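Local coordinates for 6-carboxyhexanoate--CoA ligase (Aquifex aeolicus, PDB 5TV6), which is a ligase of the BioW family, a single-chain protein of mixed helices and sheets modelled here with pimelic acid bound, at residues A10-K15 with E42-N47; I65-F70 with Y199-P204; N111-V116 with G133-H138; E178-D183 with G213-F218. All coordinates share one frame; numbering follows the deposited sequence.

Contact 1: A10-K15 with E42-N47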
# COMPACT_ATOMS: atom_id res chain seq x y z
N ALA A 10 -8.84 -12.00 -8.43
CA ALA A 10 -9.52 -12.30 -9.68
C ALA A 10 -8.57 -12.09 -10.85
O ALA A 10 -7.62 -11.30 -10.77
CB ALA A 10 -10.77 -11.45 -9.86
N GLN A 11 -8.83 -12.79 -11.94
CA GLN A 11 -7.99 -12.72 -13.13
C GLN A 11 -8.86 -12.64 -14.37
O GLN A 11 -10.02 -13.06 -14.38
CB GLN A 11 -7.10 -13.94 -13.31
CG GLN A 11 -6.17 -14.28 -12.19
CD GLN A 11 -5.51 -15.60 -12.48
OE1 GLN A 11 -6.03 -16.40 -13.28
NE2 GLN A 11 -4.35 -15.84 -11.88
N LYS A 12 -8.27 -12.13 -15.45
CA LYS A 12 -8.81 -12.30 -16.78
C LYS A 12 -7.66 -12.65 -17.71
O LYS A 12 -6.62 -11.97 -17.69
CB LYS A 12 -9.56 -11.05 -17.26
CG LYS A 12 -10.14 -11.18 -18.65
CD LYS A 12 -11.65 -11.08 -18.65
CE LYS A 12 -12.23 -11.48 -20.00
NZ LYS A 12 -11.99 -12.94 -20.29
N ASN A 13 -7.82 -13.72 -18.48
CA ASN A 13 -6.79 -14.24 -19.38
C ASN A 13 -5.45 -14.37 -18.66
O ASN A 13 -4.42 -13.87 -19.11
CB ASN A 13 -6.67 -13.36 -20.62
CG ASN A 13 -7.92 -13.40 -21.44
OD1 ASN A 13 -8.56 -14.43 -21.55
ND2 ASN A 13 -8.30 -12.26 -22.00
N GLY A 14 -5.48 -15.06 -17.52
CA GLY A 14 -4.29 -15.30 -16.74
C GLY A 14 -3.67 -14.10 -16.05
O GLY A 14 -2.72 -14.28 -15.29
N LYS A 15 -4.18 -12.89 -16.28
CA LYS A 15 -3.59 -11.70 -15.68
C LYS A 15 -4.45 -11.17 -14.54
O LYS A 15 -5.68 -11.08 -14.65
CB LYS A 15 -3.36 -10.59 -16.73
CG LYS A 15 -2.58 -11.03 -17.97
CD LYS A 15 -1.12 -11.36 -17.67
CE LYS A 15 -0.65 -12.56 -18.51
NZ LYS A 15 0.82 -12.84 -18.48
N GLU A 42 -14.94 -7.45 -14.77
CA GLU A 42 -15.01 -8.67 -15.56
C GLU A 42 -13.89 -9.58 -15.08
O GLU A 42 -12.82 -9.11 -14.69
CB GLU A 42 -14.82 -8.38 -17.05
CG GLU A 42 -13.79 -7.28 -17.31
CD GLU A 42 -13.38 -7.15 -18.77
OE1 GLU A 42 -12.54 -7.95 -19.24
OE2 GLU A 42 -13.90 -6.22 -19.45
N PHE A 43 -14.13 -10.89 -15.13
CA PHE A 43 -13.08 -11.81 -14.74
C PHE A 43 -13.38 -13.19 -15.31
O PHE A 43 -14.53 -13.52 -15.62
CB PHE A 43 -12.94 -11.88 -13.21
CG PHE A 43 -14.20 -12.29 -12.50
CD1 PHE A 43 -15.15 -11.34 -12.13
CD2 PHE A 43 -14.45 -13.62 -12.22
CE1 PHE A 43 -16.33 -11.72 -11.48
CE2 PHE A 43 -15.63 -14.00 -11.58
CZ PHE A 43 -16.56 -13.05 -11.21
N ASP A 44 -12.31 -13.96 -15.48
CA ASP A 44 -12.33 -15.37 -15.89
C ASP A 44 -12.44 -16.28 -14.69
O ASP A 44 -13.03 -17.36 -14.77
CB ASP A 44 -11.02 -15.76 -16.59
CG ASP A 44 -10.97 -15.33 -18.01
OD1 ASP A 44 -9.86 -15.35 -18.59
OD2 ASP A 44 -12.03 -14.98 -18.55
N PHE A 45 -11.80 -15.87 -13.60
CA PHE A 45 -11.51 -16.75 -12.49
C PHE A 45 -11.43 -15.89 -11.25
O PHE A 45 -10.92 -14.77 -11.30
CB PHE A 45 -10.20 -17.51 -12.70
CG PHE A 45 -9.73 -18.24 -11.48
CD1 PHE A 45 -10.17 -19.53 -11.21
CD2 PHE A 45 -8.86 -17.62 -10.58
CE1 PHE A 45 -9.74 -20.21 -10.06
CE2 PHE A 45 -8.43 -18.29 -9.43
CZ PHE A 45 -8.87 -19.58 -9.17
N MSE A 46 -11.95 -16.41 -10.15
CA MSE A 46 -11.88 -15.70 -8.91
C MSE A 46 -11.71 -16.70 -7.80
O MSE A 46 -12.36 -17.76 -7.82
CB MSE A 46 -13.13 -14.86 -8.70
CG MSE A 46 -13.11 -14.06 -7.38
SE MSE A 46 -14.85 -13.23 -6.95
CE MSE A 46 -14.94 -11.82 -8.30
N ASN A 47 -10.86 -16.38 -6.83
CA ASN A 47 -10.76 -17.15 -5.60
C ASN A 47 -11.09 -16.27 -4.40
O ASN A 47 -10.55 -15.17 -4.27
CB ASN A 47 -9.38 -17.76 -5.43
CG ASN A 47 -9.41 -18.93 -4.51
OD1 ASN A 47 -9.71 -20.05 -4.92
ND2 ASN A 47 -9.17 -18.67 -3.23
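A classic beta bulge joins Gln11 of one strand to both Asp44 and Phe45 of its antiparallel neighbour. Gln11 O accepts Asp44 N at 2.7 Å and, weakly, Phe45 N at 3.4 Å, while Gln11 N donates to Phe45 O at 2.9 Å. The extra residue swings the Asp44 carboxylate toward the turn that follows, where two donors divide its oxygens. Asn13 N reaches OD1 of Asp44 at 2.6 Å, coming from above the carboxylate plane, and Lys12 NZ makes a salt bridge to OD2 of Asp44 at 2.7 Å on its syn side, well out of that plane. A bend at chi2 (118°) carries the lysine chain across the aspartate at roughly a right angle. Glu42 runs past the same lysine, its OE1 3.3 Å from Lys12 CD, with the charged ends further apart. Ala10 CB shares a face with selenomethionine Met46 and also packs 4.0 Å from Phe43 CB of the preceding loop; on the other face, Gln11 and Phe45 point the same way side by side. The type I' turn Lys12-Lys15 makes the hairpin to strand 15-25, and the classic bulge pairs strands 3-12 and 45-52 of this three-stranded antiparallel sheet.

Contact 2: I65-F70 with Y199-P204. With PML (pimelic acid), chain C.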
# COMPACT_ATOMS: atom_id res chain seq x y z
N ILE A 65 -2.98 13.90 7.09
CA ILE A 65 -3.04 13.84 5.64
C ILE A 65 -2.77 15.23 5.09
O ILE A 65 -3.38 16.21 5.54
CB ILE A 65 -4.42 13.32 5.20
CG1 ILE A 65 -4.70 11.94 5.80
CG2 ILE A 65 -4.55 13.31 3.68
CD1 ILE A 65 -6.07 11.38 5.44
N SER A 66 -1.89 15.33 4.09
CA SER A 66 -1.77 16.54 3.29
C SER A 66 -1.69 16.17 1.82
O SER A 66 -1.46 15.01 1.46
CB SER A 66 -0.56 17.38 3.70
OG SER A 66 0.60 16.57 3.78
N THR A 67 -1.88 17.16 0.96
CA THR A 67 -1.90 16.95 -0.48
C THR A 67 -1.12 18.06 -1.17
O THR A 67 -1.29 19.24 -0.85
CB THR A 67 -3.34 16.90 -1.03
OG1 THR A 67 -4.06 15.83 -0.40
CG2 THR A 67 -3.35 16.66 -2.53
N TYR A 68 -0.27 17.68 -2.13
CA TYR A 68 0.54 18.63 -2.89
C TYR A 68 0.40 18.32 -4.38
O TYR A 68 0.31 17.15 -4.75
CB TYR A 68 2.01 18.55 -2.46
CG TYR A 68 2.23 19.06 -1.05
CD1 TYR A 68 1.91 18.28 0.04
CD2 TYR A 68 2.76 20.33 -0.82
CE1 TYR A 68 2.09 18.73 1.32
CE2 TYR A 68 2.95 20.80 0.47
CZ TYR A 68 2.60 19.99 1.54
OH TYR A 68 2.78 20.43 2.83
N SER A 69 0.37 19.37 -5.22
CA SER A 69 0.26 19.25 -6.68
C SER A 69 1.34 20.06 -7.36
O SER A 69 1.60 21.21 -6.99
CB SER A 69 -1.08 19.74 -7.19
OG SER A 69 -2.13 19.12 -6.49
N PHE A 70 1.96 19.47 -8.39
CA PHE A 70 3.10 20.06 -9.08
C PHE A 70 2.86 20.01 -10.58
O PHE A 70 1.91 19.38 -11.05
CB PHE A 70 4.39 19.34 -8.69
CG PHE A 70 4.66 19.37 -7.22
CD1 PHE A 70 5.27 20.47 -6.64
CD2 PHE A 70 4.27 18.32 -6.41
CE1 PHE A 70 5.50 20.52 -5.26
CE2 PHE A 70 4.50 18.36 -5.03
CZ PHE A 70 5.11 19.47 -4.47
N TYR A 199 0.81 11.19 6.03
CA TYR A 199 0.43 10.67 4.72
C TYR A 199 0.44 11.85 3.74
O TYR A 199 -0.49 12.65 3.71
CB TYR A 199 -0.93 9.98 4.80
CG TYR A 199 -1.39 9.32 3.52
CD1 TYR A 199 -0.81 8.13 3.07
CD2 TYR A 199 -2.40 9.88 2.75
CE1 TYR A 199 -1.23 7.53 1.89
CE2 TYR A 199 -2.82 9.29 1.58
CZ TYR A 199 -2.23 8.12 1.16
OH TYR A 199 -2.66 7.56 -0.01
N VAL A 200 1.50 11.94 2.93
CA VAL A 200 1.73 13.09 2.05
C VAL A 200 1.34 12.68 0.63
O VAL A 200 2.14 12.05 -0.08
CB VAL A 200 3.18 13.58 2.11
CG1 VAL A 200 3.37 14.80 1.24
CG2 VAL A 200 3.58 13.89 3.54
N ARG A 201 0.14 13.06 0.19
CA ARG A 201 -0.29 12.75 -1.17
C ARG A 201 0.38 13.73 -2.13
O ARG A 201 0.43 14.94 -1.86
CB ARG A 201 -1.82 12.81 -1.30
CG ARG A 201 -2.56 12.07 -0.19
CD ARG A 201 -4.10 12.29 -0.18
NE ARG A 201 -4.75 11.85 -1.41
CZ ARG A 201 -5.33 12.67 -2.30
NH1 ARG A 201 -5.36 13.99 -2.11
NH2 ARG A 201 -5.89 12.16 -3.40
N ILE A 202 0.91 13.21 -3.23
CA ILE A 202 1.65 13.98 -4.23
C ILE A 202 1.08 13.64 -5.60
O ILE A 202 0.90 12.46 -5.91
CB ILE A 202 3.15 13.65 -4.18
CG1 ILE A 202 3.68 13.84 -2.76
CG2 ILE A 202 3.93 14.44 -5.23
CD1 ILE A 202 5.07 13.33 -2.59
N THR A 203 0.79 14.66 -6.41
CA THR A 203 0.26 14.41 -7.75
C THR A 203 1.23 15.02 -8.74
O THR A 203 1.93 15.97 -8.37
CB THR A 203 -1.18 14.95 -7.94
OG1 THR A 203 -1.98 14.47 -6.86
CG2 THR A 203 -1.79 14.41 -9.23
N PRO A 204 1.11 14.60 -10.01
CA PRO A 204 1.82 13.77 -11.00
C PRO A 204 3.11 13.13 -10.49
O PRO A 204 4.16 13.71 -10.67
CB PRO A 204 2.12 14.76 -12.13
CG PRO A 204 2.16 16.06 -11.46
CD PRO A 204 0.94 15.94 -10.59
C1 PML C . -2.39 2.37 -5.63
O11 PML C . -1.46 1.52 -5.69
O12 PML C . -3.37 2.31 -6.44
C2 PML C . -2.32 3.47 -4.58
C3 PML C . -2.54 4.82 -5.25
C4 PML C . -2.04 5.98 -4.40
C5 PML C . -3.14 6.50 -3.49
C6 PML C . -3.00 8.02 -3.42
C7 PML C . -4.26 8.67 -2.85
O71 PML C . -4.38 8.76 -1.61
O72 PML C . -5.15 9.13 -3.62
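Backbone bonds tie Ser66 and Tyr68 to the parallel strand alongside: Ser66 N gives to Tyr199 O and Ser66 O takes Arg201 N, then Tyr68 N gives to Arg201 O and Tyr68 O takes Thr203 N, all at 2.8 to 3.0 Å. Polar side-chain bonds gather on the face of Thr67 and Arg201. A bend at chi3 (61°) turns the guanidinium so that Thr67 OG1, lying in its plane, accepts NH1 of Arg201 at 2.8 Å. The other two nitrogens serve one carboxylate of pimelic acid: Arg201 NE donates to its O71 at 3.1 Å, and Arg201 NH2 to its O72 at 3.1 Å. Tyr199 OH donates to the same O71 at 2.6 Å, so these segments give O71 two donors, and Thr67 probably helps to fix the guanidinium's rotation. Apolar contacts lie on both faces. Ile65 CG2 touches the edge of the Tyr199 ring; on the face of Tyr68, Val200 and Ile202, Tyr68 CD1 lies 4.0 Å from Val200 CG1. Ile202 CG2 meets the Phe70 ring edge, with Phe79 of helix 73-85 against the Tyr68 and Phe70 rings. The pairing is a parallel two-strand ladder at the border of a mixed sheet, carrying one end of the pimelic acid site.

Contact 3: N111-V116 with G133-H138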
# COMPACT_ATOMS: atom_id res chain seq x y z
N ASN A 111 5.90 -4.63 -13.45
CA ASN A 111 5.50 -4.30 -12.09
C ASN A 111 5.50 -5.54 -11.20
O ASN A 111 4.85 -6.54 -11.52
CB ASN A 111 4.10 -3.67 -12.07
CG ASN A 111 4.10 -2.24 -12.57
OD1 ASN A 111 4.99 -1.45 -12.25
ND2 ASN A 111 3.10 -1.90 -13.37
N MSE A 112 6.20 -5.45 -10.07
CA MSE A 112 6.00 -6.38 -8.97
C MSE A 112 4.55 -6.23 -8.50
O MSE A 112 3.93 -5.20 -8.77
CB MSE A 112 6.93 -6.08 -7.80
CG MSE A 112 8.32 -5.57 -8.14
SE MSE A 112 9.65 -6.19 -6.83
CE MSE A 112 8.98 -5.34 -5.24
N ARG A 113 4.02 -7.22 -7.79
CA ARG A 113 2.76 -7.03 -7.10
C ARG A 113 2.94 -6.95 -5.59
O ARG A 113 1.96 -7.01 -4.85
CB ARG A 113 1.76 -8.12 -7.47
CG ARG A 113 0.67 -7.59 -8.40
CD ARG A 113 -0.67 -8.26 -8.16
NE ARG A 113 -0.60 -9.70 -8.35
CZ ARG A 113 -0.95 -10.59 -7.43
NH1 ARG A 113 -1.40 -10.17 -6.25
NH2 ARG A 113 -0.85 -11.89 -7.69
N GLY A 114 4.17 -6.81 -5.13
CA GLY A 114 4.44 -6.55 -3.73
C GLY A 114 5.40 -5.39 -3.62
O GLY A 114 5.66 -4.71 -4.62
N ALA A 115 5.93 -5.14 -2.43
CA ALA A 115 6.75 -3.97 -2.20
C ALA A 115 8.24 -4.32 -2.28
O ALA A 115 8.64 -5.46 -2.04
CB ALA A 115 6.44 -3.34 -0.84
N VAL A 116 9.04 -3.33 -2.66
CA VAL A 116 10.49 -3.38 -2.46
C VAL A 116 10.77 -3.11 -0.99
O VAL A 116 10.24 -2.16 -0.41
CB VAL A 116 11.20 -2.34 -3.35
CG1 VAL A 116 12.69 -2.27 -3.00
CG2 VAL A 116 11.00 -2.61 -4.84
N GLY A 133 8.19 -9.47 -4.31
CA GLY A 133 8.31 -8.58 -3.17
C GLY A 133 7.29 -8.92 -2.09
O GLY A 133 6.47 -9.83 -2.21
N VAL A 134 7.36 -8.14 -1.02
CA VAL A 134 6.53 -8.38 0.16
C VAL A 134 5.14 -7.80 -0.06
O VAL A 134 5.00 -6.66 -0.51
CB VAL A 134 7.19 -7.79 1.41
CG1 VAL A 134 6.26 -7.91 2.58
CG2 VAL A 134 8.48 -8.51 1.69
N ARG A 135 4.11 -8.59 0.25
CA ARG A 135 2.72 -8.15 0.20
C ARG A 135 2.23 -8.02 1.64
O ARG A 135 2.14 -9.01 2.36
CB ARG A 135 1.84 -9.11 -0.59
CG ARG A 135 2.21 -9.26 -2.07
CD ARG A 135 1.21 -10.18 -2.79
NE ARG A 135 1.00 -11.41 -2.03
CZ ARG A 135 -0.13 -11.72 -1.41
NH1 ARG A 135 -1.18 -10.90 -1.49
NH2 ARG A 135 -0.23 -12.85 -0.71
N THR A 136 1.92 -6.79 2.04
CA THR A 136 1.29 -6.55 3.34
C THR A 136 -0.18 -6.95 3.28
O THR A 136 -0.88 -6.59 2.34
CB THR A 136 1.41 -5.09 3.70
OG1 THR A 136 2.77 -4.68 3.52
CG2 THR A 136 0.96 -4.84 5.14
N ILE A 137 -0.64 -7.71 4.27
CA ILE A 137 -1.98 -8.28 4.28
C ILE A 137 -2.52 -8.28 5.70
O ILE A 137 -1.83 -7.87 6.65
CB ILE A 137 -2.02 -9.71 3.70
CG1 ILE A 137 -1.11 -10.63 4.51
CG2 ILE A 137 -1.58 -9.74 2.24
CD1 ILE A 137 -1.47 -12.10 4.35
N HIS A 138 -3.75 -8.76 5.85
CA HIS A 138 -4.38 -8.98 7.16
C HIS A 138 -4.54 -7.68 7.93
O HIS A 138 -4.18 -7.59 9.10
CB HIS A 138 -3.63 -10.02 7.99
CG HIS A 138 -3.71 -11.41 7.43
ND1 HIS A 138 -4.86 -11.90 6.85
CD2 HIS A 138 -2.80 -12.40 7.35
CE1 HIS A 138 -4.65 -13.14 6.44
NE2 HIS A 138 -3.40 -13.46 6.73
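Backbone torsions at Gly133, which has a positive phi (71°) and an extended psi, lead the chain past Gly114 and Ala115 closely enough for the two backbones to meet. Each segment has a glycine where the two CA traces come nearest, Gly114 CA and Gly133 CA being 4.4 Å apart; a CB on either glycine would collide with the facing backbone. Beyond them, Arg135 turns its CG opposite its own carbonyl carbon (chi1 -63°), which lays the first part of the chain along the other backbone: CG of Arg135 comes within 3.6 Å of Arg113 O and 3.9 Å of Gly114 CA.

A reciprocal pair of bonds holds the two backbones together. Ala115 N donates to Val134 O at 2.6 Å, from a position tilted out of the carbonyl plane; Val134 N donates back to Ala115 O at 3.1 Å, in the carbonyl plane and on a lone pair. The same Ala115 O also receives a CA-H contact from Gly133 CA at 3.3 Å, so one carbonyl serves two neighbouring residues. The terminal CE of selenomethionine Met112, brought round by bends in its chain, rests 3.9 Å from Gly133 CA. The two arginine ends stay apart, Arg113 NH1 and Arg135 NH1 being like charges at 4.8 Å.

Val134 itself packs on Leu231 and Thr232 of helix 224-233, while Ala115 leans on Arg215 and Tyr217 of the adjoining strand. A loop is thus fastened by a single antiparallel hydrogen-bonded pair, an isolated beta bridge, to Ala115 of outer strand 115-119 of the mixed sheet.

Contact 4: E178-D183 with G213-F218. With PML (pimelic acid), chain C.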
# COMPACT_ATOMS: atom_id res chain seq x y z
N GLU A 178 7.51 5.19 3.47
CA GLU A 178 7.03 4.49 2.29
C GLU A 178 6.97 5.43 1.10
O GLU A 178 6.60 6.60 1.24
CB GLU A 178 5.63 3.87 2.51
CG GLU A 178 4.95 3.35 1.25
CD GLU A 178 3.77 2.42 1.55
OE1 GLU A 178 3.59 2.02 2.72
OE2 GLU A 178 3.01 2.09 0.62
N LEU A 179 7.32 4.91 -0.07
CA LEU A 179 7.14 5.60 -1.34
C LEU A 179 6.26 4.74 -2.24
O LEU A 179 6.48 3.52 -2.33
CB LEU A 179 8.48 5.88 -2.01
CG LEU A 179 8.39 6.30 -3.48
CD1 LEU A 179 7.87 7.71 -3.56
CD2 LEU A 179 9.74 6.19 -4.16
N CYS A 180 5.28 5.36 -2.90
CA CYS A 180 4.26 4.62 -3.63
C CYS A 180 3.60 5.50 -4.68
O CYS A 180 3.22 6.64 -4.38
CB CYS A 180 3.17 4.09 -2.66
SG CYS A 180 1.66 3.50 -3.46
N TRP A 181 3.47 4.98 -5.90
CA TRP A 181 2.45 5.48 -6.80
C TRP A 181 1.83 4.31 -7.54
O TRP A 181 2.30 3.17 -7.45
CB TRP A 181 2.97 6.57 -7.75
CG TRP A 181 4.08 6.24 -8.71
CD1 TRP A 181 3.94 5.68 -9.95
CD2 TRP A 181 5.47 6.53 -8.55
NE1 TRP A 181 5.18 5.57 -10.56
CE2 TRP A 181 6.13 6.09 -9.72
CE3 TRP A 181 6.23 7.10 -7.52
CZ2 TRP A 181 7.51 6.20 -9.89
CZ3 TRP A 181 7.60 7.21 -7.69
CH2 TRP A 181 8.22 6.76 -8.87
N SER A 182 0.73 4.57 -8.23
CA SER A 182 -0.07 3.50 -8.78
C SER A 182 0.54 2.99 -10.08
O SER A 182 1.29 3.70 -10.76
CB SER A 182 -1.50 3.98 -9.04
OG SER A 182 -2.38 2.92 -9.34
N ASP A 183 0.22 1.75 -10.43
CA ASP A 183 0.57 1.28 -11.75
C ASP A 183 -0.56 1.45 -12.75
O ASP A 183 -0.31 1.33 -13.96
CB ASP A 183 1.04 -0.18 -11.73
CG ASP A 183 0.23 -1.05 -10.80
OD1 ASP A 183 -0.99 -1.20 -11.03
OD2 ASP A 183 0.85 -1.62 -9.86
N GLY A 213 4.18 1.20 -11.71
CA GLY A 213 3.99 1.66 -10.35
C GLY A 213 4.58 0.71 -9.33
O GLY A 213 5.34 -0.20 -9.67
N GLY A 214 4.24 0.92 -8.06
CA GLY A 214 4.71 0.02 -7.04
C GLY A 214 4.99 0.72 -5.75
O GLY A 214 4.85 1.94 -5.65
N ARG A 215 5.38 -0.03 -4.74
CA ARG A 215 5.72 0.51 -3.44
C ARG A 215 7.17 0.19 -3.13
O ARG A 215 7.76 -0.72 -3.71
CB ARG A 215 4.81 -0.05 -2.33
CG ARG A 215 3.44 0.60 -2.30
CD ARG A 215 2.50 -0.09 -1.35
NE ARG A 215 1.25 -0.39 -2.04
CZ ARG A 215 0.17 0.38 -2.03
NH1 ARG A 215 0.16 1.52 -1.35
NH2 ARG A 215 -0.90 0.01 -2.71
N VAL A 216 7.74 0.98 -2.22
CA VAL A 216 9.05 0.73 -1.64
C VAL A 216 8.92 1.03 -0.16
O VAL A 216 8.51 2.14 0.21
CB VAL A 216 10.16 1.60 -2.26
CG1 VAL A 216 11.40 1.54 -1.39
CG2 VAL A 216 10.48 1.17 -3.69
N TYR A 217 9.24 0.06 0.69
CA TYR A 217 9.27 0.29 2.13
C TYR A 217 10.71 0.49 2.56
O TYR A 217 11.60 -0.26 2.13
CB TYR A 217 8.65 -0.87 2.91
CG TYR A 217 7.25 -1.29 2.51
CD1 TYR A 217 6.42 -0.47 1.75
CD2 TYR A 217 6.74 -2.52 2.93
CE1 TYR A 217 5.15 -0.87 1.39
CE2 TYR A 217 5.47 -2.92 2.58
CZ TYR A 217 4.68 -2.09 1.81
OH TYR A 217 3.41 -2.50 1.46
N PHE A 218 10.95 1.50 3.38
CA PHE A 218 12.27 1.75 3.96
C PHE A 218 12.29 1.22 5.38
O PHE A 218 11.43 1.58 6.19
CB PHE A 218 12.61 3.24 3.94
CG PHE A 218 12.61 3.84 2.56
CD1 PHE A 218 13.69 3.68 1.72
CD2 PHE A 218 11.51 4.56 2.11
CE1 PHE A 218 13.70 4.22 0.45
CE2 PHE A 218 11.51 5.11 0.83
CZ PHE A 218 12.61 4.94 0.00
C1 PML C . -2.39 2.37 -5.63
O11 PML C . -1.46 1.52 -5.69
O12 PML C . -3.37 2.31 -6.44
C2 PML C . -2.32 3.47 -4.58
C3 PML C . -2.54 4.82 -5.25
C4 PML C . -2.04 5.98 -4.40
C5 PML C . -3.14 6.50 -3.49
C6 PML C . -3.00 8.02 -3.42
C7 PML C . -4.26 8.67 -2.85
O71 PML C . -4.38 8.76 -1.61
O72 PML C . -5.15 9.13 -3.62
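Arg215 meets Cys180 and Glu178 within the ladder of neighbouring antiparallel strands 177-181 and 214-219 of the mixed sheet. Cys180 SG sits over one face of the guanidinium, 3.3 Å from Arg215 NH1. Glu178 OE2 lies 3.0 Å from Arg215 CD, at the guanidinium edge, with only a long salt bridge (3.5 Å) to Arg215 NH1; the two planes are almost perpendicular (88°). Of the two segments, Arg215 and Ser182, just beyond its strand, meet the O11/O12 carboxylate of pimelic acid: Ser182 OG donates to O12 at 3.1 Å, and Arg215 NH2 lies 3.4 Å from O11. Asp184 N bonds Ser182 OG in turn. The glutamate's extended chain, its CG opposite the backbone N (chi1 169°), runs beside the Tyr217 ring. Asn170 holds OE1 and Tyr191 OH bonds OE2 weakly, which should help fix the buried carboxylate. Further out, Leu179 and Val216 exchange two backbone bonds, and Gly214 N donates to Trp181 O at 3.0 Å; the return bond from Trp181 N is weak. Gly213, without a side chain, lets the Asp183 backbone come close. On the side of Leu179 and Trp181, helix 91-103 packs on both, and on Phe218, whose ring atom CE2 lies 4.2 Å from Leu179 CB.

How the contacts relate
Contacts 2, 3 and 4 all reach the six-stranded mixed sheet, whereas contact 1 belongs to a separate antiparallel sheet, its centre about 33 Å from that of contact 2. Contacts 2 and 4, with centres about 14 Å apart, do not touch directly but are bridged by pimelic acid: contact 2 takes one carboxylate and contact 4 the other. Tyr187, Thr160 and Arg159 add further hydrogen bonds to it. Contact 3 backs directly onto contact 4, where Val116 O and Tyr217 N lie 2.7 Å apart, a probable hydrogen bond, and Asn111 OD1 accepts Gly213 N at 2.8 Å. Along the chain, contact 3 is nested within the loop closed by contact 2.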